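Local coordinates for uncharacterized protein (Peptoclostridium difficile 630, PDB 4YCS), which is a putative lipoprotein fragment of unproven function, related to PnrA-like substrate-binding proteins of ABC transporters and so perhaps involved in ligand uptake, at residues A[67-72]-A[88-93]. Residues are numbered along the deposited sequence; the frame is centred on the assembly and turned at random.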
loop_
_atom_site.group_PDB
_atom_site.type_symbol
_atom_site.label_atom_id
_atom_site.label_comp_id
_atom_site.label_asym_id
_atom_site.label_seq_id
_atom_site.Cartn_x
_atom_site.Cartn_y
_atom_site.Cartn_z
ATOM N N ASP A 67 -4.613 -5.206 -8.278
ATOM C CA ASP A 67 -5.500 -5.930 -7.363
ATOM C C ASP A 67 -5.352 -5.381 -5.964
ATOM O O ASP A 67 -6.315 -5.372 -5.176
ATOM C CB ASP A 67 -5.229 -7.411 -7.441
ATOM C CG ASP A 67 -5.406 -7.932 -8.876
ATOM O OD1 ASP A 67 -6.572 -8.138 -9.261
ATOM O OD2 ASP A 67 -4.394 -8.079 -9.621
ATOM N N LEU A 68 -4.194 -4.772 -5.681
ATOM C CA LEU A 68 -3.968 -4.156 -4.364
ATOM C C LEU A 68 -3.050 -2.983 -4.492
ATOM O O LEU A 68 -2.033 -3.051 -5.185
ATOM C CB LEU A 68 -3.365 -5.199 -3.394
ATOM C CG LEU A 68 -3.027 -4.754 -1.974
ATOM C CD1 LEU A 68 -4.268 -4.327 -1.220
ATOM C CD2 LEU A 68 -2.305 -5.859 -1.187
ATOM N N ILE A 69 -3.393 -1.913 -3.809
ATOM C CA ILE A 69 -2.606 -0.688 -3.758
ATOM C C ILE A 69 -2.203 -0.470 -2.299
ATOM O O ILE A 69 -3.077 -0.375 -1.402
ATOM C CB ILE A 69 -3.386 0.527 -4.264
ATOM C CG1 ILE A 69 -3.728 0.336 -5.733
ATOM C CG2 ILE A 69 -2.566 1.830 -4.103
ATOM C CD1 ILE A 69 -4.830 1.222 -6.258
ATOM N N ILE A 70 -0.908 -0.463 -2.045
ATOM C CA ILE A 70 -0.363 -0.336 -0.686
ATOM C C ILE A 70 0.311 1.042 -0.488
ATOM O O ILE A 70 1.251 1.393 -1.183
ATOM C CB ILE A 70 0.660 -1.408 -0.374
ATOM C CG1 ILE A 70 0.105 -2.805 -0.708
ATOM C CG2 ILE A 70 1.035 -1.278 1.119
ATOM C CD1 ILE A 70 1.057 -3.959 -0.533
ATOM N N ALA A 71 -0.196 1.808 0.464
ATOM C CA ALA A 71 0.337 3.111 0.825
ATOM C C ALA A 71 1.171 2.962 2.124
ATOM O O ALA A 71 0.699 2.413 3.112
ATOM C CB ALA A 71 -0.791 4.071 1.065
ATOM N N VAL A 72 2.413 3.438 2.092
ATOM C CA VAL A 72 3.324 3.297 3.214
ATOM C C VAL A 72 3.528 4.624 3.964
ATOM O O VAL A 72 4.274 5.512 3.530
ATOM C CB VAL A 72 4.666 2.783 2.728
ATOM C CG1 VAL A 72 5.590 2.498 3.909
ATOM C CG2 VAL A 72 4.455 1.525 1.888
ATOM N N PRO A 88 -14.965 1.853 -4.914
ATOM C CA PRO A 88 -15.362 0.944 -3.845
ATOM C C PRO A 88 -14.884 -0.486 -3.943
ATOM O O PRO A 88 -14.732 -1.104 -2.905
ATOM C CB PRO A 88 -16.900 0.965 -3.918
ATOM C CG PRO A 88 -17.251 2.216 -4.627
ATOM C CD PRO A 88 -16.133 2.488 -5.558
ATOM N N LYS A 89 -14.707 -1.022 -5.159
ATOM C CA LYS A 89 -14.188 -2.389 -5.364
ATOM C C LYS A 89 -12.641 -2.450 -5.312
ATOM O O LYS A 89 -12.063 -3.518 -5.342
ATOM C CB LYS A 89 -14.664 -3.011 -6.697
ATOM C CG LYS A 89 -15.972 -3.772 -6.650
ATOM C CD LYS A 89 -15.910 -5.006 -5.775
ATOM C CE LYS A 89 -15.988 -6.278 -6.580
ATOM N NZ LYS A 89 -16.457 -7.394 -5.718
ATOM N N GLN A 90 -11.970 -1.311 -5.270
ATOM C CA GLN A 90 -10.494 -1.324 -5.245
ATOM C C GLN A 90 -10.031 -1.657 -3.824
ATOM O O GLN A 90 -10.502 -1.058 -2.855
ATOM C CB GLN A 90 -9.922 -0.002 -5.639
ATOM C CG GLN A 90 -8.395 0.084 -5.565
ATOM C CD GLN A 90 -7.703 -0.855 -6.509
ATOM O OE1 GLN A 90 -7.945 -0.870 -7.718
ATOM N NE2 GLN A 90 -6.838 -1.675 -5.958
ATOM N N GLN A 91 -9.136 -2.632 -3.712
ATOM C CA GLN A 91 -8.569 -2.996 -2.422
ATOM C C GLN A 91 -7.348 -2.186 -2.165
ATOM O O GLN A 91 -6.447 -2.114 -2.996
ATOM C CB GLN A 91 -8.214 -4.506 -2.338
ATOM C CG GLN A 91 -9.405 -5.430 -2.494
ATOM C CD GLN A 91 -10.456 -5.156 -1.434
ATOM O OE1 GLN A 91 -10.155 -5.164 -0.228
ATOM N NE2 GLN A 91 -11.698 -4.885 -1.873
ATOM N N PHE A 92 -7.290 -1.625 -0.960
ATOM C CA PHE A 92 -6.153 -0.865 -0.512
ATOM C C PHE A 92 -5.626 -1.353 0.850
ATOM O O PHE A 92 -6.345 -2.001 1.610
ATOM C CB PHE A 92 -6.535 0.545 -0.292
ATOM C CG PHE A 92 -7.152 1.239 -1.445
ATOM C CD1 PHE A 92 -6.365 2.021 -2.286
ATOM C CD2 PHE A 92 -8.527 1.255 -1.615
ATOM C CE1 PHE A 92 -6.941 2.761 -3.289
ATOM C CE2 PHE A 92 -9.102 2.019 -2.629
ATOM C CZ PHE A 92 -8.291 2.769 -3.463
ATOM N N ALA A 93 -4.366 -1.020 1.126
ATOM C CA ALA A 93 -3.717 -1.279 2.421
ATOM C C ALA A 93 -2.929 -0.049 2.797
ATOM O O ALA A 93 -2.403 0.631 1.919
ATOM C CB ALA A 93 -2.814 -2.493 2.382
HETATM O O HOH W 1 -8.706 -4.397 -5.969
#
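I69 and F92 sit side by side on neighbouring parallel strands, 68-72 and 91-95, the two strands of a beta-alpha-beta unit whose crossover carries helix 77-84. They belong to a five-stranded parallel sheet of order 2-1-3-4-5 with helices on both faces, as in periplasmic-binding-protein lobes. Three backbone bonds zip the strands together: I69 N to Q91 O, A93 N to I69 O (2.9 Å), and A71 N to A93 O, the straightest at 173°. On the I69 face, under helix 54-62, CB of I69 packs at 3.9 Å against CD1 of the F92 ring. I69 CG1 lies beside the backbone N and carries CD1 on to the Q90 amide, reaching NE2 at 3.5 Å; the two side chains cross at about a right angle. Q90 leaves the backbone with CG anti to N (chi1 177°) and then bends at chi2, which folds its amide back toward strand 68-72 while CG rests over one face of the F92 ring, offset toward the rim. L68, I70 and A93 share the other face, where helix 118-127 packs. Here the A93 methyl meets L68 CD1 and, at 4.2 Å, CG2 of I70, while L68 CD1 also lies against the Q91 carbonyl. Next to Q91 a water joins the two segments, donating to D67 O and accepting from Q91 N at 2.9 Å. D67 OD2 accepts a hydrogen bond from S9 N of strand 8-15. Q91 O is gripped twice, by I69 N and by the amide of Q90, which also donates to Y66 O; Q90 NE2 reaches Q91 O at 3.0 Å from above the carbonyl plane, 35° out of it.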